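16S rRNA methylase (Uncultured bacterium, PDB 7JLZ) probably methylates N1 of adenine 1408 in the 16S rRNA of the 30S ribosomal subunit, a modification that confers aminoglycoside resistance. Local coordinates at residues T98-W103 with L135-E140; G178-K183 with L204-F209. All blocks are in the same frame, centred on the assembly; numbering follows the deposited sequence.

Interaction 1 (T98-W103 with L135-E140)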
ATOM      1  N   THR A  98      -1.744   0.382   3.266  1.00 22.67           N
ATOM      2  CA  THR A  98      -1.928   1.433   2.269  1.00 25.74           C
ATOM      3  C   THR A  98      -1.693   0.845   0.884  1.00 29.45           C
ATOM      4  O   THR A  98      -0.673   0.188   0.642  1.00 24.42           O
ATOM      5  CB  THR A  98      -1.008   2.623   2.555  1.00 26.73           C
ATOM      6  OG1 THR A  98      -1.366   3.177   3.831  1.00 30.54           O
ATOM      7  CG2 THR A  98      -1.155   3.728   1.473  1.00 27.55           C
ATOM      8  N   ILE A  99      -2.655   1.066  -0.017  1.00 25.40           N
ATOM      9  CA  ILE A  99      -2.648   0.488  -1.349  1.00 22.09           C
ATOM     10  C   ILE A  99      -2.699   1.641  -2.344  1.00 25.35           C
ATOM     11  O   ILE A  99      -3.735   2.299  -2.479  1.00 27.50           O
ATOM     12  CB  ILE A  99      -3.830  -0.463  -1.577  1.00 26.43           C
ATOM     13  CG1 ILE A  99      -3.899  -1.543  -0.485  1.00 27.73           C
ATOM     14  CG2 ILE A  99      -3.703  -1.103  -2.943  1.00 27.99           C
ATOM     15  CD1 ILE A  99      -5.171  -2.380  -0.546  1.00 31.80           C
ATOM     16  N   ILE A 100      -1.587   1.903  -3.029  1.00 22.73           N
ATOM     17  CA  ILE A 100      -1.542   2.930  -4.062  1.00 24.39           C
ATOM     18  C   ILE A 100      -1.699   2.195  -5.386  1.00 26.64           C
ATOM     19  O   ILE A 100      -0.732   1.653  -5.940  1.00 25.83           O
ATOM     20  CB  ILE A 100      -0.255   3.754  -3.994  1.00 23.74           C
ATOM     21  CG1 ILE A 100      -0.083   4.303  -2.575  1.00 29.51           C
ATOM     22  CG2 ILE A 100      -0.289   4.879  -5.048  1.00 29.63           C
ATOM     23  CD1 ILE A 100       1.275   4.910  -2.296  1.00 29.45           C
ATOM     24  N   LEU A 101      -2.927   2.164  -5.901  1.00 27.87           N
ATOM     25  CA  LEU A 101      -3.201   1.359  -7.077  1.00 30.93           C
ATOM     26  C   LEU A 101      -2.465   1.933  -8.292  1.00 31.42           C
ATOM     27  O   LEU A 101      -2.154   3.126  -8.336  1.00 30.66           O
ATOM     28  CB  LEU A 101      -4.708   1.277  -7.330  1.00 28.35           C
ATOM     29  CG  LEU A 101      -5.452   0.356  -6.349  1.00 30.77           C
ATOM     30  CD1 LEU A 101      -6.941   0.364  -6.639  1.00 35.37           C
ATOM     31  CD2 LEU A 101      -4.922  -1.057  -6.425  1.00 29.57           C
ATOM     32  N   PRO A 102      -2.125   1.091  -9.273  1.00 28.10           N
ATOM     33  CA  PRO A 102      -2.336  -0.357  -9.298  1.00 29.65           C
ATOM     34  C   PRO A 102      -1.268  -1.142  -8.553  1.00 31.25           C
ATOM     35  O   PRO A 102      -0.152  -0.660  -8.336  1.00 31.31           O
ATOM     36  CB  PRO A 102      -2.288  -0.678 -10.788  1.00 32.22           C
ATOM     37  CG  PRO A 102      -1.317   0.323 -11.329  1.00 35.12           C
ATOM     38  CD  PRO A 102      -1.581   1.586 -10.557  1.00 31.14           C
ATOM     39  N   TRP A 103      -1.628  -2.359  -8.138  1.00 32.44           N
ATOM     40  CA  TRP A 103      -0.666  -3.317  -7.603  1.00 30.70           C
ATOM     41  C   TRP A 103      -1.042  -4.652  -8.235  1.00 33.00           C
ATOM     42  O   TRP A 103      -1.656  -5.513  -7.608  1.00 34.65           O
ATOM     43  CB  TRP A 103      -0.687  -3.364  -6.076  1.00 28.07           C
ATOM     44  CG  TRP A 103       0.502  -4.066  -5.461  1.00 27.26           C
ATOM     45  CD1 TRP A 103       1.809  -3.655  -5.504  1.00 27.70           C
ATOM     46  CD2 TRP A 103       0.495  -5.287  -4.699  1.00 29.28           C
ATOM     47  NE1 TRP A 103       2.607  -4.541  -4.814  1.00 28.26           N
ATOM     48  CE2 TRP A 103       1.826  -5.552  -4.321  1.00 27.73           C
ATOM     49  CE3 TRP A 103      -0.505  -6.183  -4.311  1.00 26.68           C
ATOM     50  CZ2 TRP A 103       2.182  -6.663  -3.563  1.00 25.25           C
ATOM     51  CZ3 TRP A 103      -0.150  -7.289  -3.557  1.00 27.16           C
ATOM     52  CH2 TRP A 103       1.181  -7.518  -3.194  1.00 27.50           C
ATOM     53  N   LEU A 135      -6.412   6.308  -5.158  1.00 33.98           N
ATOM     54  CA  LEU A 135      -6.953   6.044  -6.480  1.00 34.99           C
ATOM     55  C   LEU A 135      -6.582   7.174  -7.429  1.00 37.71           C
ATOM     56  O   LEU A 135      -6.482   8.341  -7.029  1.00 36.44           O
ATOM     57  CB  LEU A 135      -8.485   5.905  -6.450  1.00 39.86           C
ATOM     58  CG  LEU A 135      -9.082   4.652  -5.808  1.00 47.98           C
ATOM     59  CD1 LEU A 135     -10.608   4.679  -5.855  1.00 49.47           C
ATOM     60  CD2 LEU A 135      -8.558   3.433  -6.521  1.00 51.05           C
ATOM     61  N   GLY A 136      -6.382   6.810  -8.693  1.00 36.40           N
ATOM     62  CA  GLY A 136      -6.163   7.791  -9.740  1.00 37.51           C
ATOM     63  C   GLY A 136      -5.011   7.469 -10.674  1.00 36.27           C
ATOM     64  O   GLY A 136      -4.936   8.028 -11.774  1.00 42.69           O
ATOM     65  N   TYR A 137      -4.112   6.569 -10.257  1.00 39.94           N
ATOM     66  CA  TYR A 137      -2.947   6.232 -11.079  1.00 42.69           C
ATOM     67  C   TYR A 137      -3.258   5.196 -12.155  1.00 50.17           C
ATOM     68  O   TYR A 137      -2.642   5.233 -13.228  1.00 52.23           O
ATOM     69  CB  TYR A 137      -1.801   5.716 -10.205  1.00 40.03           C
ATOM     70  CG  TYR A 137      -1.085   6.771  -9.383  1.00 40.99           C
ATOM     71  CD1 TYR A 137      -0.109   7.583  -9.949  1.00 41.83           C
ATOM     72  CD2 TYR A 137      -1.375   6.943  -8.039  1.00 39.34           C
ATOM     73  CE1 TYR A 137       0.554   8.534  -9.200  1.00 39.46           C
ATOM     74  CE2 TYR A 137      -0.715   7.896  -7.278  1.00 39.58           C
ATOM     75  CZ  TYR A 137       0.248   8.691  -7.868  1.00 42.74           C
ATOM     76  OH  TYR A 137       0.902   9.647  -7.117  1.00 45.05           O
ATOM     77  N   SER A 138      -4.182   4.265 -11.888  1.00 51.79           N
ATOM     78  CA  SER A 138      -4.490   3.196 -12.835  1.00 54.12           C
ATOM     79  C   SER A 138      -4.877   3.763 -14.196  1.00 58.70           C
ATOM     80  O   SER A 138      -5.365   4.892 -14.311  1.00 57.81           O
ATOM     81  CB  SER A 138      -5.628   2.317 -12.307  1.00 52.98           C
ATOM     82  OG  SER A 138      -5.246   1.621 -11.138  1.00 53.38           O
ATOM     83  N   GLN A 139      -4.664   2.951 -15.238  1.00 68.08           N
ATOM     84  CA  GLN A 139      -4.989   3.378 -16.597  1.00 75.27           C
ATOM     85  C   GLN A 139      -6.473   3.685 -16.757  1.00 84.20           C
ATOM     86  O   GLN A 139      -6.849   4.472 -17.632  1.00 85.97           O
ATOM     87  CB  GLN A 139      -4.556   2.307 -17.600  1.00 74.83           C
ATOM     88  N   GLU A 140      -7.331   3.086 -15.920  1.00 89.87           N
ATOM     89  CA  GLU A 140      -8.770   3.328 -15.991  1.00 96.94           C
ATOM     90  C   GLU A 140      -9.152   4.763 -15.642  1.00 95.86           C
ATOM     91  O   GLU A 140     -10.303   5.150 -15.877  1.00 96.47           O
ATOM     92  CB  GLU A 140      -9.520   2.371 -15.061  1.00101.45           C
ATOM     93  CG  GLU A 140      -9.318   0.895 -15.356  1.00106.30           C
ATOM     94  CD  GLU A 140      -8.524   0.191 -14.272  1.00108.47           C
ATOM     95  OE1 GLU A 140      -7.295   0.400 -14.200  1.00108.20           O
ATOM     96  OE2 GLU A 140      -9.132  -0.564 -13.481  1.00109.39           O
TER
HETATM   97  O   HOH W   1      -3.968   4.854  -7.731  1.00 35.42           O
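Where the neighbouring parallel strands 94-100 and 129-135 end, their backbones run on as loops, with CA of Leu101 6.0 Å from CA of Leu135 and CA of Pro102 5.5 Å from CA of Ser138. This is the C-terminal edge of the parallel strands in a Rossmann-like methyltransferase sheet of order 3-2-1-4-5-7-6, the edge at which class I enzymes generally place their active site. Leu101 and Leu135 lie alongside each other, both with CG anti to the carbonyl carbon, and CD1 of Leu101 meets CD2 of Leu135 at 3.5 Å, tighter than ordinary van der Waals contact. On another side of the strand end, CG2 of Ile100 rests obliquely on the CD2-CE2 side of the Tyr137 ring, which also reaches Ile188. A cis peptide precedes Pro102, whose CD approaches Ser138 OG to 3.7 Å, so the hydroxyl sits against the proline ring and CB of Leu101. The polar link between the loops is a single water, lying at the edge of the Tyr137 ring in its plane: it donates to Leu101 O at 2.6 Å and accepts from Tyr137 N at 3.1 Å.

Interaction 2 (G178-K183 with L204-F209)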
ATOM      1  N   GLY A 178     -11.484  11.592   0.321  1.00 32.25           N
ATOM      2  CA  GLY A 178     -11.097  12.966   0.033  1.00 33.24           C
ATOM      3  C   GLY A 178     -10.069  13.048  -1.074  1.00 32.56           C
ATOM      4  O   GLY A 178      -9.547  12.040  -1.555  1.00 30.51           O
ATOM      5  N   SER A 179      -9.795  14.281  -1.481  1.00 39.37           N
ATOM      6  CA  SER A 179      -8.770  14.523  -2.487  1.00 36.57           C
ATOM      7  C   SER A 179      -7.381  14.496  -1.862  1.00 43.66           C
ATOM      8  O   SER A 179      -7.187  14.880  -0.707  1.00 50.53           O
ATOM      9  CB  SER A 179      -8.986  15.882  -3.165  1.00 42.05           C
ATOM     10  OG  SER A 179     -10.267  15.973  -3.757  1.00 52.96           O
ATOM     11  N   LEU A 180      -6.404  14.059  -2.653  1.00 46.21           N
ATOM     12  CA  LEU A 180      -5.005  14.180  -2.272  1.00 53.39           C
ATOM     13  C   LEU A 180      -4.494  15.577  -2.606  1.00 52.84           C
ATOM     14  O   LEU A 180      -4.858  16.153  -3.635  1.00 52.99           O
ATOM     15  CB  LEU A 180      -4.167  13.132  -3.005  1.00 59.00           C
ATOM     16  CG  LEU A 180      -3.320  12.139  -2.203  1.00 62.71           C
ATOM     17  CD1 LEU A 180      -4.191  11.285  -1.321  1.00 62.49           C
ATOM     18  CD2 LEU A 180      -2.489  11.262  -3.137  1.00 61.51           C
ATOM     19  N   GLY A 181      -3.663  16.131  -1.720  1.00 58.38           N
ATOM     20  CA  GLY A 181      -2.989  17.387  -1.958  1.00 61.77           C
ATOM     21  C   GLY A 181      -1.498  17.170  -2.189  1.00 63.89           C
ATOM     22  O   GLY A 181      -0.960  16.084  -1.980  1.00 61.41           O
ATOM     23  N   LYS A 182      -0.827  18.241  -2.626  1.00 71.25           N
ATOM     24  CA  LYS A 182       0.599  18.136  -2.926  1.00 72.93           C
ATOM     25  C   LYS A 182       1.414  17.783  -1.686  1.00 72.87           C
ATOM     26  O   LYS A 182       2.480  17.165  -1.799  1.00 72.04           O
ATOM     27  CB  LYS A 182       1.111  19.431  -3.559  1.00 79.48           C
ATOM     28  CG  LYS A 182       1.263  19.353  -5.077  1.00 82.51           C
ATOM     29  CD  LYS A 182       2.168  20.456  -5.617  1.00 85.76           C
ATOM     30  CE  LYS A 182       2.547  20.207  -7.076  1.00 86.51           C
ATOM     31  NZ  LYS A 182       3.337  18.951  -7.259  1.00 84.53           N
ATOM     32  N   LYS A 183       0.932  18.154  -0.498  1.00 72.79           N
ATOM     33  CA  LYS A 183       1.599  17.731   0.729  1.00 71.31           C
ATOM     34  C   LYS A 183       1.540  16.217   0.895  1.00 64.99           C
ATOM     35  O   LYS A 183       2.459  15.619   1.465  1.00 61.79           O
ATOM     36  CB  LYS A 183       0.964  18.421   1.940  1.00 77.36           C
ATOM     37  CG  LYS A 183       0.885  19.945   1.845  1.00 81.60           C
ATOM     38  CD  LYS A 183       2.261  20.598   1.948  1.00 84.21           C
ATOM     39  CE  LYS A 183       2.172  22.116   1.851  1.00 86.17           C
ATOM     40  NZ  LYS A 183       1.380  22.713   2.961  1.00 87.68           N
ATOM     41  N   LEU A 204      -6.192  12.953  -7.719  1.00 38.75           N
ATOM     42  CA  LEU A 204      -5.944  11.744  -6.948  1.00 37.90           C
ATOM     43  C   LEU A 204      -6.818  11.754  -5.701  1.00 29.79           C
ATOM     44  O   LEU A 204      -7.091  12.816  -5.129  1.00 34.97           O
ATOM     45  CB  LEU A 204      -4.466  11.612  -6.561  1.00 42.66           C
ATOM     46  CG  LEU A 204      -3.469  11.386  -7.709  1.00 45.69           C
ATOM     47  CD1 LEU A 204      -2.061  11.209  -7.161  1.00 47.96           C
ATOM     48  CD2 LEU A 204      -3.864  10.179  -8.570  1.00 35.50           C
ATOM     49  N   TYR A 205      -7.245  10.566  -5.282  1.00 30.87           N
ATOM     50  CA  TYR A 205      -8.185  10.421  -4.184  1.00 31.43           C
ATOM     51  C   TYR A 205      -7.634   9.445  -3.160  1.00 31.67           C
ATOM     52  O   TYR A 205      -6.889   8.520  -3.495  1.00 31.29           O
ATOM     53  CB  TYR A 205      -9.550   9.924  -4.666  1.00 29.91           C
ATOM     54  CG  TYR A 205     -10.142  10.825  -5.721  1.00 36.68           C
ATOM     55  CD1 TYR A 205     -10.855  11.962  -5.366  1.00 34.33           C
ATOM     56  CD2 TYR A 205      -9.962  10.554  -7.074  1.00 36.17           C
ATOM     57  CE1 TYR A 205     -11.387  12.793  -6.334  1.00 40.09           C
ATOM     58  CE2 TYR A 205     -10.484  11.374  -8.038  1.00 39.55           C
ATOM     59  CZ  TYR A 205     -11.199  12.490  -7.665  1.00 42.39           C
ATOM     60  OH  TYR A 205     -11.726  13.306  -8.637  1.00 47.25           O
ATOM     61  N   GLN A 206      -8.008   9.688  -1.913  1.00 29.00           N
ATOM     62  CA  GLN A 206      -7.648   8.869  -0.763  1.00 27.81           C
ATOM     63  C   GLN A 206      -8.933   8.359  -0.130  1.00 27.24           C
ATOM     64  O   GLN A 206      -9.832   9.143   0.158  1.00 29.07           O
ATOM     65  CB  GLN A 206      -6.867   9.721   0.235  1.00 34.09           C
ATOM     66  CG  GLN A 206      -6.155   8.987   1.341  1.00 48.00           C
ATOM     67  CD  GLN A 206      -5.447   9.960   2.267  1.00 58.24           C
ATOM     68  OE1 GLN A 206      -6.085  10.817   2.881  1.00 64.59           O
ATOM     69  NE2 GLN A 206      -4.123   9.853   2.353  1.00 58.82           N
ATOM     70  N   LEU A 207      -9.012   7.055   0.101  1.00 28.36           N
ATOM     71  CA  LEU A 207     -10.176   6.446   0.729  1.00 27.13           C
ATOM     72  C   LEU A 207      -9.666   5.609   1.885  1.00 26.80           C
ATOM     73  O   LEU A 207      -8.674   4.892   1.728  1.00 28.40           O
ATOM     74  CB  LEU A 207     -10.957   5.559  -0.257  1.00 30.09           C
ATOM     75  CG  LEU A 207     -11.781   6.202  -1.376  1.00 33.64           C
ATOM     76  CD1 LEU A 207     -10.889   6.827  -2.449  1.00 37.26           C
ATOM     77  CD2 LEU A 207     -12.719   5.185  -1.996  1.00 33.02           C
ATOM     78  N   LYS A 208     -10.316   5.716   3.044  1.00 26.59           N
ATOM     79  CA  LYS A 208      -9.943   4.926   4.212  1.00 25.55           C
ATOM     80  C   LYS A 208     -11.098   4.026   4.608  1.00 30.03           C
ATOM     81  O   LYS A 208     -12.267   4.388   4.463  1.00 30.77           O
ATOM     82  CB  LYS A 208      -9.550   5.806   5.405  1.00 28.66           C
ATOM     83  CG  LYS A 208      -8.305   6.644   5.088  1.00 36.69           C
ATOM     84  CD  LYS A 208      -7.785   7.409   6.291  1.00 44.33           C
ATOM     85  CE  LYS A 208      -6.514   8.177   5.922  1.00 51.24           C
ATOM     86  NZ  LYS A 208      -6.030   9.059   7.025  1.00 56.88           N
ATOM     87  N   PHE A 209     -10.747   2.847   5.111  1.00 30.74           N
ATOM     88  CA  PHE A 209     -11.721   1.826   5.462  1.00 30.32           C
ATOM     89  C   PHE A 209     -11.318   1.174   6.770  1.00 34.86           C
ATOM     90  O   PHE A 209     -10.153   1.201   7.175  1.00 33.72           O
ATOM     91  CB  PHE A 209     -11.831   0.722   4.398  1.00 29.47           C
ATOM     92  CG  PHE A 209     -11.994   1.231   2.987  1.00 33.25           C
ATOM     93  CD1 PHE A 209     -10.896   1.646   2.248  1.00 30.49           C
ATOM     94  CD2 PHE A 209     -13.243   1.256   2.396  1.00 32.03           C
ATOM     95  CE1 PHE A 209     -11.049   2.098   0.955  1.00 30.63           C
ATOM     96  CE2 PHE A 209     -13.398   1.699   1.107  1.00 33.51           C
ATOM     97  CZ  PHE A 209     -12.297   2.123   0.387  1.00 32.31           C
TER
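Leu180 has an unusual first torsion, chi1 -123°, whereas Gln206 holds CG anti to its backbone N (chi1 -167°) and stays extended to CD; together these set CD1 of Leu180 against CB of Gln206 at 3.5 Å. The two side chains cross at about a right angle, and CD1 also lies near the amide end of Gln206, whose NE2 makes a weak hydrogen bond to Glu132. Leu180 crosses Leu204 obliquely, with CB of Leu180 3.9 Å from CB of Leu204 and CD2 of Leu180 close by. Leu185 of helix 182-185 touches both leucines. This packing adjoins the pairing of antiparallel strands 172-179 and 205-211 at one side of the methyltransferase sheet. Gly178 and Gln206 form a hydrogen-bonded pair: Gln206 N reaches Gly178 O at 2.8 Å in a nearly straight bond, while the return bond from Gly178 N to Gln206 O is more bent, at 145°. Ser179 and Tyr205 form the next, non-hydrogen-bonded pair. Beyond it, Leu180 N donates to Leu204 O at 2.9 Å from above the carbonyl plane. The backbone bonds thus set the register, while Leu180 adds apolar contact with Leu204 and the aliphatic part of Gln206.

After an N-terminal hairpin of strands 2-5 and 8-11 and helix 14-21, the chain lays down strands 26-31, 49-55 and 76-80, then enters strand 94-100. Interaction 1 closes the loop from there through helices 115-118 and 120-124 to the end of strand 129-135. After helix 156-168 comes strand 172-179, and interaction 2 closes a shorter, mostly irregular excursion through helix 182-185 to strand 205-211. The two closures follow in series, neither nested nor crossed. They nevertheless meet, because strand 205-211 inserts antiparallel between 129-135 and 172-179: Leu135 N probably donates to Tyr205 O at 2.8 Å, and Leu204 CD1 packs against Tyr137 OH. The sheet's parallel centre thereby joins its antiparallel end.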